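Local atomic coordinates of major exported protein (Pseudomonas aeruginosa, PDB entry 3HE1), a protein that is secreted and, as an Hcp-family protein, probably assembles as hexameric rings into the tube of the type VI secretion system. Residues P26-I31 with E55-Q60; E117-R122 with Q129-T134; Q60-G65 with T93-K98; T135-A140 with V166-R171. All coordinates share one frame; numbering follows the deposited sequence.

Contact 1 of 4, residues P26-I31 with E55-Q60; sequences PAYMSI and EGHEDQ
The backbones of strand 27-31 and loop 55-60 come nearest at S30 and Q60, whose CA atoms lie 4.9 Å apart, where the loop ends in a type I beta turn from H57 to Q60. This turn, closed by Q60 N to H57 O at 2.9 Å, leads directly into strand 61-71 of the antiparallel Hcp beta-barrel. The main contact across the segments is a face-to-face stack of Y28 and H57, with centroids 3.9 Å apart and planes only 3° from parallel. H57 CG stands over the centre of the Y28 ring, and an aromatic residue on each side suits so flat a meeting. Lying anti to the carbonyl carbon (chi1 -66°), it lays the imidazole over Y28; the backbone puts H57 CB over the same face, a CH-pi contact. H57 NE2 is hydrogen-bonded to Y121 OH, which helps fix the imidazole's rotation, while F44 makes an edge-to-face contact with Y28. The extended chain of Q60 crosses the strand, bringing CD to 3.5 Å from Y28 CB, and its CG lies 4.3 Å from S30 CB. M29, a selenomethionine, points the other way, into the barrel interior beside V63 and F168. D59 turns outward and accepts from G42 N through OD1. Glycine suits the unusual backbone at G56, whose N-H reaches E58 OE2 at 3.2 Å, nearly straight (166°), from above the carboxylate plane.

Contact 2 of 4, residues E117-R122 with Q129-T134; sequences EIQWYR and QEHYYT
R122 grips E130 side-on: NE at 2.8 Å and NH2 at 2.7 Å both reach the single oxygen OE2. NE meets the anti lone pair of OE2, whereas NH2 arrives on the syn side, out of the carboxylate plane. The extended arginine also lets NH2 donate to D47 O of the second subunit. Behind the salt bridge the backbones pair through W120 N to Y133 O (2.8 Å) and through two bonds between R122 and E130, E130 N to R122 O being 2.8 Å. These strands form the beta hairpin of 112-123 with 129-137, interrupted by a beta bulge where the register slips by one residue between W120 and Y121. The bulge turns Y132 toward the arginine: R122 CD lies over its ring, 3.6 Å from the centroid, and Y132 OH bonds H162 of the second subunit. Farther along that face Y133 directs its edge at the five-membered ring of W120, a T-shaped pair with planes at 76°. The other face carries Q119, Y121 and H131. H131 CG, anti to the backbone N (chi1 178°), stacks the imidazole on the Q119 amide, planes 12° apart; H131 CB lies over the Y121 ring, 3.9 Å from its centroid.

Contact 3 of 4, residues Q60-G65 with T93-K98; sequences QVMVQG and TKVFDK
T93 and G65 mark the tight end of this contact, an antiparallel hydrogen-bonded pair in the barrel sheet, although the axes of 61-63 and 93-95 make 127° between their N-to-C directions, well short of antiparallel. Here T93 O receives Q64 N at 2.6 Å, a short bond, and a weak second one from G65 N. Glycine suits the position beside a branched residue: T93 CB rests 3.5 Å from G65 CA, and T93 OG1 turns to D165. Beyond this point side chains and water replace direct backbone pairing. V61 CG2 lies across the aliphatic part of K94, 3.8 Å from CE, at about a right angle, so the lysine's methylenes supply apolar surface. The K94 chain folds back through chi3 -56° and chi4 -65°, which carries NZ to D97 OD1 at 3.0 Å; E164 is a second carboxylate partner for that ammonium. On the looser flank the selenomethionine M62 brings only its terminal CE to V95 CG2, 4.0 Å away. Of two waters, one joins the backbones, donating to M62 O at 3.1 Å and accepting weakly from V95 N; the other accepts from M62 N at 3.3 Å and donates to D97 OD2 at 2.9 Å.

Contact 4 of 4, residues T135-A140 with V166-R171; sequences TVLEDA and VHFTYR
L137 CD1 meets F168 CB at 3.6 Å, the side chains crossing at about a right angle, and also touches the Y170 ring; CD2 lies off-centre over that ring, 4.2 Å from its centroid. A branched leucine can thus touch both aromatic residues at once, and the small A140 lets the chains close up, with its CB 3.9 Å from Y170 CB. Y170 reaches past this packing to bond H87 through OH, while W188 meets its ring edge-to-face. Toward the exposed R171 the contact becomes polar. R171 N donates to E138 O at 3.2 Å, nearly along the C=O axis, and its side chain bends at chi3 (60°), turning the guanidinium to two acids. E138 OE1 sits at the guanidinium edge, 2.9 Å from NH2, though the planes are 71° apart and the hydrogen bond is weak. D139 runs alongside the arginine, pointing the same way, and OD2 lies 3.2 Å from NE, again a weak bond within the salt bridge. Between two acids the arginine probably balances their charge where the chain turns from strand 129-137 into 140-149, a corner of the Hcp barrel at which D139 and A140 form a G1 beta bulge opposite L113.

In the fold
Along the chain the order is contact 1, contact 3, contact 2, contact 4, all reaching one curled antiparallel sheet. Contacts 1 and 3 share Q60 and have centres about 9 Å apart, because strand 27-33 pairs with 61-71. On its other edge strand 27-33 pairs with 112-123, setting contact 2 about 10 Å from contact 1. Strand 129-137 then runs from contact 2 into contact 4, their centres about 17 Å apart. Contacts 1 and 4 lie on opposite sides of the chain's centre, yet M29 and F168 meet inside. Contacts 2 and 3 face other subunits: W120 and Y133 meet F96 of the second subunit, and F96 meets W120 of the third, consistent with a ring of repeated interfaces.

Contact 1 of 4, residues P26-I31 with E55-Q60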
loop_
_atom_site.group_PDB
_atom_site.type_symbol
_atom_site.label_atom_id
_atom_site.label_comp_id
_atom_site.label_asym_id
_atom_site.label_seq_id
_atom_site.Cartn_x
_atom_site.Cartn_y
_atom_site.Cartn_z
ATOM N N PRO A 26 7.659 22.340 12.536
ATOM C CA PRO A 26 8.904 21.710 12.094
ATOM C C PRO A 26 9.870 21.629 13.255
ATOM O O PRO A 26 9.666 22.273 14.283
ATOM C CB PRO A 26 9.437 22.723 11.104
ATOM C CG PRO A 26 9.165 24.009 11.822
ATOM C CD PRO A 26 7.806 23.810 12.519
ATOM N N ALA A 27 10.904 20.818 13.092
ATOM C CA ALA A 27 12.001 20.768 14.033
ATOM C C ALA A 27 13.183 21.445 13.345
ATOM O O ALA A 27 13.233 21.521 12.104
ATOM C CB ALA A 27 12.322 19.329 14.387
ATOM N N TYR A 28 14.106 21.978 14.138
ATOM C CA TYR A 28 15.351 22.519 13.594
ATOM C C TYR A 28 16.463 21.843 14.343
ATOM O O TYR A 28 16.279 21.467 15.492
ATOM C CB TYR A 28 15.421 24.043 13.736
ATOM C CG TYR A 28 14.465 24.754 12.805
ATOM C CD1 TYR A 28 14.810 24.991 11.479
ATOM C CD2 TYR A 28 13.206 25.161 13.241
ATOM C CE1 TYR A 28 13.935 25.623 10.614
ATOM C CE2 TYR A 28 12.319 25.803 12.382
ATOM C CZ TYR A 28 12.693 26.028 11.069
ATOM O OH TYR A 28 11.825 26.663 10.202
HETATM N N MSE A 29 17.604 21.659 13.699
HETATM C CA MSE A 29 18.674 20.883 14.317
HETATM C C MSE A 29 20.024 21.585 14.219
HETATM O O MSE A 29 20.240 22.444 13.377
HETATM C CB MSE A 29 18.738 19.481 13.690
HETATM C CG MSE A 29 19.860 18.555 14.197
HETATM SE SE MSE A 29 19.780 16.881 13.199
HETATM C CE MSE A 29 19.277 17.693 11.496
ATOM N N SER A 30 20.932 21.219 15.105
ATOM C CA SER A 30 22.282 21.724 15.036
ATOM C C SER A 30 23.202 20.540 15.162
ATOM O O SER A 30 22.926 19.584 15.904
ATOM C CB SER A 30 22.559 22.741 16.153
ATOM O OG SER A 30 22.504 22.135 17.435
ATOM N N ILE A 31 24.288 20.589 14.407
ATOM C CA ILE A 31 25.323 19.600 14.568
ATOM C C ILE A 31 26.670 20.260 14.792
ATOM O O ILE A 31 27.029 21.204 14.111
ATOM C CB ILE A 31 25.364 18.635 13.388
ATOM C CG1 ILE A 31 23.967 18.006 13.220
ATOM C CG2 ILE A 31 26.469 17.597 13.610
ATOM C CD1 ILE A 31 23.826 16.979 12.104
ATOM N N GLU A 55 13.693 33.283 8.336
ATOM C CA GLU A 55 14.657 33.794 9.301
ATOM C C GLU A 55 14.418 33.221 10.693
ATOM O O GLU A 55 13.303 32.824 11.035
ATOM C CB GLU A 55 14.627 35.329 9.338
ATOM C CG GLU A 55 13.275 35.936 9.700
ATOM C CD GLU A 55 13.281 37.463 9.662
ATOM O OE1 GLU A 55 14.375 38.062 9.548
ATOM O OE2 GLU A 55 12.186 38.062 9.744
ATOM N N GLY A 56 15.478 33.172 11.493
ATOM C CA GLY A 56 15.371 32.742 12.874
ATOM C C GLY A 56 16.074 31.435 13.215
ATOM O O GLY A 56 16.140 31.057 14.382
ATOM N N HIS A 57 16.598 30.743 12.210
ATOM C CA HIS A 57 17.211 29.442 12.440
ATOM C C HIS A 57 18.381 29.222 11.507
ATOM O O HIS A 57 18.655 28.104 11.085
ATOM C CB HIS A 57 16.171 28.329 12.315
ATOM C CG HIS A 57 15.119 28.380 13.378
ATOM N ND1 HIS A 57 13.897 28.987 13.188
ATOM C CD2 HIS A 57 15.120 27.930 14.657
ATOM C CE1 HIS A 57 13.184 28.897 14.298
ATOM N NE2 HIS A 57 13.904 28.259 15.204
ATOM N N GLU A 58 19.085 30.317 11.228
ATOM C CA GLU A 58 20.146 30.364 10.225
ATOM C C GLU A 58 21.284 29.371 10.454
ATOM O O GLU A 58 21.954 28.983 9.506
ATOM C CB GLU A 58 20.711 31.789 10.114
ATOM C CG GLU A 58 19.751 32.810 9.485
ATOM C CD GLU A 58 18.829 33.504 10.497
ATOM O OE1 GLU A 58 18.875 33.178 11.706
ATOM O OE2 GLU A 58 18.058 34.395 10.072
ATOM N N ASP A 59 21.510 28.963 11.700
ATOM C CA ASP A 59 22.619 28.057 11.994
ATOM C C ASP A 59 22.123 26.668 12.337
ATOM O O ASP A 59 22.823 25.874 12.971
ATOM C CB ASP A 59 23.506 28.607 13.108
ATOM C CG ASP A 59 24.096 29.941 12.755
ATOM O OD1 ASP A 59 24.447 30.126 11.568
ATOM O OD2 ASP A 59 24.188 30.807 13.655
ATOM N N GLN A 60 20.902 26.389 11.902
ATOM C CA GLN A 60 20.348 25.052 11.997
ATOM C C GLN A 60 19.929 24.526 10.634
ATOM O O GLN A 60 20.052 25.194 9.603
ATOM C CB GLN A 60 19.132 25.028 12.929
ATOM C CG GLN A 60 19.456 25.076 14.410
ATOM C CD GLN A 60 18.265 25.527 15.233
ATOM O OE1 GLN A 60 17.926 24.914 16.245
ATOM N NE2 GLN A 60 17.612 26.599 14.791
#

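Contact 2 of 4, residues E117-R122 with Q129-T134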
loop_
_atom_site.group_PDB
_atom_site.type_symbol
_atom_site.label_atom_id
_atom_site.label_comp_id
_atom_site.label_asym_id
_atom_site.label_seq_id
_atom_site.Cartn_x
_atom_site.Cartn_y
_atom_site.Cartn_z
ATOM N N GLU A 117 21.445 18.211 18.205
ATOM C CA GLU A 117 20.384 18.683 19.069
ATOM C C GLU A 117 19.204 19.111 18.249
ATOM O O GLU A 117 19.311 20.048 17.463
ATOM C CB GLU A 117 20.867 19.850 19.916
ATOM C CG GLU A 117 19.747 20.671 20.530
ATOM C CD GLU A 117 20.231 21.568 21.664
ATOM O OE1 GLU A 117 21.089 21.114 22.456
ATOM O OE2 GLU A 117 19.752 22.726 21.765
ATOM N N ILE A 118 18.094 18.401 18.450
ATOM C CA ILE A 118 16.847 18.560 17.709
ATOM C C ILE A 118 15.834 19.370 18.519
ATOM O O ILE A 118 15.422 18.978 19.604
ATOM C CB ILE A 118 16.199 17.188 17.399
ATOM C CG1 ILE A 118 17.086 16.349 16.491
ATOM C CG2 ILE A 118 14.860 17.370 16.721
ATOM C CD1 ILE A 118 17.065 16.815 15.061
ATOM N N GLN A 119 15.417 20.494 17.968
ATOM C CA GLN A 119 14.522 21.378 18.665
ATOM C C GLN A 119 13.142 21.347 18.045
ATOM O O GLN A 119 12.977 21.631 16.861
ATOM C CB GLN A 119 15.062 22.800 18.622
ATOM C CG GLN A 119 16.304 22.989 19.447
ATOM C CD GLN A 119 16.559 24.454 19.746
ATOM O OE1 GLN A 119 15.896 25.347 19.193
ATOM N NE2 GLN A 119 17.525 24.714 20.626
ATOM N N TRP A 120 12.144 21.036 18.868
ATOM C CA TRP A 120 10.791 20.842 18.381
ATOM C C TRP A 120 9.930 22.107 18.509
ATOM O O TRP A 120 9.974 22.804 19.528
ATOM C CB TRP A 120 10.151 19.654 19.102
ATOM C CG TRP A 120 10.983 18.383 19.076
ATOM C CD1 TRP A 120 12.084 18.102 19.841
ATOM C CD2 TRP A 120 10.763 17.236 18.256
ATOM N NE1 TRP A 120 12.564 16.850 19.543
ATOM C CE2 TRP A 120 11.765 16.292 18.578
ATOM C CE3 TRP A 120 9.813 16.909 17.279
ATOM C CZ2 TRP A 120 11.848 15.048 17.961
ATOM C CZ3 TRP A 120 9.896 15.669 16.660
ATOM C CH2 TRP A 120 10.909 14.756 17.003
ATOM N N TYR A 121 9.151 22.394 17.465
ATOM C CA TYR A 121 8.303 23.592 17.434
ATOM C C TYR A 121 6.816 23.288 17.199
ATOM O O TYR A 121 6.454 22.312 16.531
ATOM C CB TYR A 121 8.816 24.591 16.397
ATOM C CG TYR A 121 10.104 25.268 16.805
ATOM C CD1 TYR A 121 10.090 26.522 17.406
ATOM C CD2 TYR A 121 11.336 24.645 16.602
ATOM C CE1 TYR A 121 11.269 27.145 17.788
ATOM C CE2 TYR A 121 12.522 25.261 16.985
ATOM C CZ TYR A 121 12.478 26.508 17.574
ATOM O OH TYR A 121 13.645 27.117 17.955
ATOM N N ARG A 122 5.962 24.142 17.757
ATOM C CA ARG A 122 4.518 23.962 17.692
ATOM C C ARG A 122 3.836 25.324 17.754
ATOM O O ARG A 122 4.454 26.329 18.123
ATOM C CB ARG A 122 4.032 23.125 18.881
ATOM C CG ARG A 122 3.705 23.984 20.098
ATOM C CD ARG A 122 3.509 23.174 21.356
ATOM N NE ARG A 122 3.289 24.032 22.518
ATOM C CZ ARG A 122 3.169 23.586 23.766
ATOM N NH1 ARG A 122 3.245 22.285 24.018
ATOM N NH2 ARG A 122 2.962 24.439 24.761
ATOM N N GLN A 129 4.215 30.631 17.346
ATOM C CA GLN A 129 5.127 29.489 17.263
ATOM C C GLN A 129 6.079 29.459 18.446
ATOM O O GLN A 129 6.642 30.490 18.817
ATOM C CB GLN A 129 5.941 29.533 15.967
ATOM C CG GLN A 129 5.142 29.168 14.733
ATOM C CD GLN A 129 4.449 27.827 14.872
ATOM O OE1 GLN A 129 3.218 27.754 14.891
ATOM N NE2 GLN A 129 5.237 26.762 14.985
ATOM N N GLU A 130 6.269 28.281 19.037
ATOM C CA GLU A 130 7.184 28.171 20.165
ATOM C C GLU A 130 7.981 26.876 20.181
ATOM O O GLU A 130 7.522 25.828 19.723
ATOM C CB GLU A 130 6.443 28.336 21.496
ATOM C CG GLU A 130 5.662 27.109 21.930
ATOM C CD GLU A 130 4.773 27.389 23.126
ATOM O OE1 GLU A 130 5.019 28.391 23.834
ATOM O OE2 GLU A 130 3.822 26.612 23.353
ATOM N N HIS A 131 9.189 26.965 20.714
ATOM C CA HIS A 131 9.974 25.787 20.981
ATOM C C HIS A 131 9.474 25.186 22.290
ATOM O O HIS A 131 9.430 25.859 23.318
ATOM C CB HIS A 131 11.447 26.153 21.086
ATOM C CG HIS A 131 12.324 24.990 21.418
ATOM N ND1 HIS A 131 13.476 25.115 22.162
ATOM C CD2 HIS A 131 12.200 23.673 21.132
ATOM C CE1 HIS A 131 14.032 23.925 22.305
ATOM N NE2 HIS A 131 13.278 23.033 21.689
ATOM N N TYR A 132 9.082 23.922 22.257
ATOM C CA TYR A 132 8.459 23.325 23.430
ATOM C C TYR A 132 9.054 21.960 23.800
ATOM O O TYR A 132 8.736 21.426 24.856
ATOM C CB TYR A 132 6.953 23.187 23.207
ATOM C CG TYR A 132 6.631 22.019 22.316
ATOM C CD1 TYR A 132 6.142 20.834 22.849
ATOM C CD2 TYR A 132 6.856 22.086 20.946
ATOM C CE1 TYR A 132 5.869 19.749 22.043
ATOM C CE2 TYR A 132 6.584 21.003 20.124
ATOM C CZ TYR A 132 6.092 19.834 20.682
ATOM O OH TYR A 132 5.818 18.752 19.879
ATOM N N TYR A 133 9.902 21.394 22.941
ATOM C CA TYR A 133 10.523 20.088 23.214
ATOM C C TYR A 133 11.951 20.063 22.655
ATOM O O TYR A 133 12.213 20.669 21.610
ATOM C CB TYR A 133 9.700 18.980 22.559
ATOM C CG TYR A 133 9.862 17.593 23.146
ATOM C CD1 TYR A 133 9.231 17.244 24.329
ATOM C CD2 TYR A 133 10.601 16.616 22.488
ATOM C CE1 TYR A 133 9.367 15.967 24.862
ATOM C CE2 TYR A 133 10.736 15.344 23.007
ATOM C CZ TYR A 133 10.120 15.026 24.193
ATOM O OH TYR A 133 10.249 13.766 24.720
ATOM N N THR A 134 12.868 19.376 23.343
ATOM C CA THR A 134 14.218 19.142 22.809
ATOM C C THR A 134 14.658 17.687 22.897
ATOM O O THR A 134 14.410 16.999 23.882
ATOM C CB THR A 134 15.269 20.011 23.485
ATOM O OG1 THR A 134 14.904 21.389 23.331
ATOM C CG2 THR A 134 16.646 19.789 22.858
#

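Contact 3 of 4, residues Q60-G65 with T93-K98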
loop_
_atom_site.group_PDB
_atom_site.type_symbol
_atom_site.label_atom_id
_atom_site.label_comp_id
_atom_site.label_asym_id
_atom_site.label_seq_id
_atom_site.Cartn_x
_atom_site.Cartn_y
_atom_site.Cartn_z
ATOM N N GLN A 60 20.902 26.389 11.902
ATOM C CA GLN A 60 20.348 25.052 11.997
ATOM C C GLN A 60 19.929 24.526 10.634
ATOM O O GLN A 60 20.052 25.194 9.603
ATOM C CB GLN A 60 19.132 25.028 12.929
ATOM C CG GLN A 60 19.456 25.076 14.410
ATOM C CD GLN A 60 18.265 25.527 15.233
ATOM O OE1 GLN A 60 17.926 24.914 16.245
ATOM N NE2 GLN A 60 17.612 26.599 14.791
ATOM N N VAL A 61 19.413 23.311 10.662
ATOM C CA VAL A 61 18.853 22.670 9.495
ATOM C C VAL A 61 17.376 22.349 9.759
ATOM O O VAL A 61 16.993 22.001 10.874
ATOM C CB VAL A 61 19.667 21.401 9.144
ATOM C CG1 VAL A 61 20.645 21.078 10.267
ATOM C CG2 VAL A 61 18.753 20.223 8.862
HETATM N N MSE A 62 16.561 22.481 8.719
HETATM C CA MSE A 62 15.121 22.244 8.768
HETATM C C MSE A 62 14.778 20.753 8.705
HETATM O O MSE A 62 14.828 20.141 7.634
HETATM C CB MSE A 62 14.498 22.929 7.560
HETATM C CG MSE A 62 13.071 23.373 7.727
HETATM SE SE MSE A 62 12.409 23.682 5.938
HETATM C CE MSE A 62 12.745 21.883 5.229
ATOM N N VAL A 63 14.406 20.171 9.840
ATOM C CA VAL A 63 14.088 18.747 9.892
ATOM C C VAL A 63 12.642 18.471 9.499
ATOM O O VAL A 63 11.711 18.916 10.169
ATOM C CB VAL A 63 14.324 18.178 11.283
ATOM C CG1 VAL A 63 13.737 16.783 11.370
ATOM C CG2 VAL A 63 15.805 18.169 11.591
ATOM N N GLN A 64 12.462 17.736 8.407
ATOM C CA GLN A 64 11.127 17.418 7.898
ATOM C C GLN A 64 10.730 15.953 8.166
ATOM O O GLN A 64 9.683 15.492 7.705
ATOM C CB GLN A 64 11.018 17.762 6.401
ATOM C CG GLN A 64 11.019 19.265 6.089
ATOM C CD GLN A 64 9.629 19.837 5.809
ATOM O OE1 GLN A 64 8.833 19.246 5.072
ATOM N NE2 GLN A 64 9.342 21.004 6.379
ATOM N N GLY A 65 11.561 15.238 8.923
ATOM C CA GLY A 65 11.269 13.871 9.317
ATOM C C GLY A 65 11.845 13.541 10.682
ATOM O O GLY A 65 12.719 14.244 11.177
ATOM N N THR A 93 15.047 13.636 8.710
ATOM C CA THR A 93 14.924 13.873 7.285
ATOM C C THR A 93 15.037 15.367 7.063
ATOM O O THR A 93 14.497 16.155 7.839
ATOM C CB THR A 93 13.575 13.355 6.710
ATOM O OG1 THR A 93 13.499 11.932 6.855
ATOM C CG2 THR A 93 13.446 13.705 5.232
ATOM N N LYS A 94 15.755 15.746 6.012
ATOM C CA LYS A 94 15.935 17.138 5.647
ATOM C C LYS A 94 15.826 17.242 4.126
ATOM O O LYS A 94 15.530 16.248 3.471
ATOM C CB LYS A 94 17.306 17.603 6.146
ATOM C CG LYS A 94 18.350 16.484 6.183
ATOM C CD LYS A 94 19.676 16.935 6.796
ATOM C CE LYS A 94 20.293 18.176 6.093
ATOM N NZ LYS A 94 20.704 17.957 4.669
ATOM N N VAL A 95 16.031 18.438 3.572
ATOM C CA VAL A 95 16.203 18.603 2.125
ATOM C C VAL A 95 17.704 18.811 1.822
ATOM O O VAL A 95 18.492 19.059 2.733
ATOM C CB VAL A 95 15.402 19.810 1.591
ATOM C CG1 VAL A 95 13.923 19.474 1.425
ATOM C CG2 VAL A 95 15.571 20.991 2.517
ATOM N N PHE A 96 18.108 18.699 0.558
ATOM C CA PHE A 96 19.508 18.941 0.172
ATOM C C PHE A 96 19.870 20.361 0.611
ATOM O O PHE A 96 19.048 21.271 0.476
ATOM C CB PHE A 96 19.702 18.843 -1.358
ATOM C CG PHE A 96 19.670 17.430 -1.928
ATOM C CD1 PHE A 96 18.743 16.502 -1.510
ATOM C CD2 PHE A 96 20.551 17.069 -2.936
ATOM C CE1 PHE A 96 18.714 15.242 -2.058
ATOM C CE2 PHE A 96 20.527 15.806 -3.484
ATOM C CZ PHE A 96 19.608 14.889 -3.043
ATOM N N ASP A 97 21.085 20.564 1.121
ATOM C CA ASP A 97 21.486 21.890 1.621
ATOM C C ASP A 97 23.000 22.075 1.817
ATOM O O ASP A 97 23.796 21.253 1.368
ATOM C CB ASP A 97 20.745 22.215 2.924
ATOM C CG ASP A 97 21.143 21.295 4.072
ATOM O OD1 ASP A 97 22.133 20.536 3.921
ATOM O OD2 ASP A 97 20.459 21.332 5.121
ATOM N N LYS A 98 23.381 23.162 2.493
ATOM C CA LYS A 98 24.785 23.469 2.750
ATOM C C LYS A 98 25.488 22.418 3.623
ATOM O O LYS A 98 26.665 22.114 3.422
ATOM C CB LYS A 98 24.912 24.849 3.391
ATOM C CG LYS A 98 26.285 25.114 4.045
ATOM C CD LYS A 98 26.363 26.553 4.564
ATOM C CE LYS A 98 27.771 26.962 4.969
ATOM N NZ LYS A 98 27.831 28.424 5.293
HETATM O O HOH W 1 16.949 21.068 5.598
HETATM O O HOH W 2 18.302 23.111 6.005
#

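Contact 4 of 4, residues T135-A140 with V166-R171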
loop_
_atom_site.group_PDB
_atom_site.type_symbol
_atom_site.label_atom_id
_atom_site.label_comp_id
_atom_site.label_asym_id
_atom_site.label_seq_id
_atom_site.Cartn_x
_atom_site.Cartn_y
_atom_site.Cartn_z
ATOM N N THR A 135 15.271 17.225 21.818
ATOM C CA THR A 135 15.929 15.931 21.775
ATOM C C THR A 135 17.396 16.218 21.501
ATOM O O THR A 135 17.720 17.024 20.634
ATOM C CB THR A 135 15.391 15.064 20.630
ATOM O OG1 THR A 135 13.979 14.872 20.792
ATOM C CG2 THR A 135 16.112 13.714 20.602
ATOM N N VAL A 136 18.289 15.575 22.233
ATOM C CA VAL A 136 19.696 15.893 22.093
ATOM C C VAL A 136 20.582 14.662 22.142
ATOM O O VAL A 136 20.502 13.870 23.088
ATOM C CB VAL A 136 20.130 16.848 23.197
ATOM C CG1 VAL A 136 21.637 16.934 23.247
ATOM C CG2 VAL A 136 19.532 18.222 22.956
ATOM N N LEU A 137 21.430 14.508 21.128
ATOM C CA LEU A 137 22.432 13.448 21.144
ATOM C C LEU A 137 23.783 13.969 21.604
ATOM O O LEU A 137 24.187 15.072 21.250
ATOM C CB LEU A 137 22.586 12.798 19.779
ATOM C CG LEU A 137 21.269 12.460 19.078
ATOM C CD1 LEU A 137 21.540 11.612 17.832
ATOM C CD2 LEU A 137 20.314 11.753 20.038
ATOM N N GLU A 138 24.455 13.160 22.421
ATOM C CA GLU A 138 25.842 13.383 22.807
ATOM C C GLU A 138 26.693 12.290 22.155
ATOM O O GLU A 138 26.290 11.125 22.115
ATOM C CB GLU A 138 26.005 13.367 24.344
ATOM C CG GLU A 138 24.989 14.254 25.069
ATOM C CD GLU A 138 25.427 14.722 26.451
ATOM O OE1 GLU A 138 26.597 14.496 26.835
ATOM O OE2 GLU A 138 24.587 15.335 27.149
ATOM N N ASP A 139 27.854 12.682 21.629
ATOM C CA ASP A 139 28.823 11.763 21.015
ATOM C C ASP A 139 28.213 10.807 19.993
ATOM O O ASP A 139 28.470 9.605 20.003
ATOM C CB ASP A 139 29.623 11.008 22.082
ATOM C CG ASP A 139 30.324 11.949 23.061
ATOM O OD1 ASP A 139 30.224 13.188 22.894
ATOM O OD2 ASP A 139 30.968 11.451 24.008
ATOM N N ALA A 140 27.433 11.385 19.086
ATOM C CA ALA A 140 26.724 10.634 18.075
ATOM C C ALA A 140 27.610 10.340 16.876
ATOM O O ALA A 140 28.644 10.974 16.671
ATOM C CB ALA A 140 25.459 11.388 17.649
ATOM N N VAL A 166 18.972 11.100 7.406
ATOM C CA VAL A 166 20.234 10.790 8.074
ATOM C C VAL A 166 20.033 10.054 9.397
ATOM O O VAL A 166 19.154 10.410 10.174
ATOM C CB VAL A 166 21.061 12.057 8.315
ATOM C CG1 VAL A 166 22.372 11.709 9.009
ATOM C CG2 VAL A 166 21.315 12.773 6.994
ATOM N N HIS A 167 20.859 9.035 9.640
ATOM C CA HIS A 167 20.766 8.208 10.846
ATOM C C HIS A 167 21.965 8.348 11.761
ATOM O O HIS A 167 23.108 8.222 11.325
ATOM C CB HIS A 167 20.650 6.740 10.480
ATOM C CG HIS A 167 19.606 6.457 9.469
ATOM N ND1 HIS A 167 18.773 5.366 9.544
ATOM C CD2 HIS A 167 19.244 7.132 8.345
ATOM C CE1 HIS A 167 17.953 5.366 8.508
ATOM N NE2 HIS A 167 18.219 6.434 7.770
ATOM N N PHE A 168 21.686 8.571 13.040
ATOM C CA PHE A 168 22.718 8.697 14.046
ATOM C C PHE A 168 22.564 7.601 15.094
ATOM O O PHE A 168 21.458 7.304 15.545
ATOM C CB PHE A 168 22.604 10.032 14.772
ATOM C CG PHE A 168 22.342 11.213 13.879
ATOM C CD1 PHE A 168 23.373 12.095 13.553
ATOM C CD2 PHE A 168 21.061 11.477 13.405
ATOM C CE1 PHE A 168 23.138 13.213 12.748
ATOM C CE2 PHE A 168 20.813 12.580 12.600
ATOM C CZ PHE A 168 21.856 13.456 12.276
ATOM N N THR A 169 23.674 6.997 15.484
ATOM C CA THR A 169 23.726 6.352 16.768
ATOM C C THR A 169 24.331 7.403 17.704
ATOM O O THR A 169 24.612 8.524 17.268
ATOM C CB THR A 169 24.531 5.048 16.731
ATOM O OG1 THR A 169 25.899 5.331 16.412
ATOM C CG2 THR A 169 23.922 4.093 15.696
ATOM N N TYR A 170 24.487 7.060 18.981
ATOM C CA TYR A 170 24.908 8.015 20.008
ATOM C C TYR A 170 25.175 7.297 21.323
ATOM O O TYR A 170 24.739 6.169 21.532
ATOM C CB TYR A 170 23.811 9.040 20.259
ATOM C CG TYR A 170 22.496 8.367 20.536
ATOM C CD1 TYR A 170 22.218 7.824 21.783
ATOM C CD2 TYR A 170 21.545 8.240 19.539
ATOM C CE1 TYR A 170 21.017 7.191 22.030
ATOM C CE2 TYR A 170 20.346 7.615 19.776
ATOM C CZ TYR A 170 20.083 7.091 21.020
ATOM O OH TYR A 170 18.881 6.458 21.244
ATOM N N ARG A 171 25.886 7.969 22.212
ATOM C CA ARG A 171 26.189 7.410 23.511
ATOM C C ARG A 171 25.065 7.762 24.490
ATOM O O ARG A 171 24.894 7.114 25.518
ATOM C CB ARG A 171 27.541 7.934 24.005
ATOM C CG ARG A 171 27.776 7.752 25.498
ATOM C CD ARG A 171 28.936 8.602 26.022
ATOM N NE ARG A 171 28.766 10.050 25.844
ATOM C CZ ARG A 171 28.456 10.908 26.818
ATOM N NH1 ARG A 171 28.254 10.477 28.056
ATOM N NH2 ARG A 171 28.348 12.205 26.552
#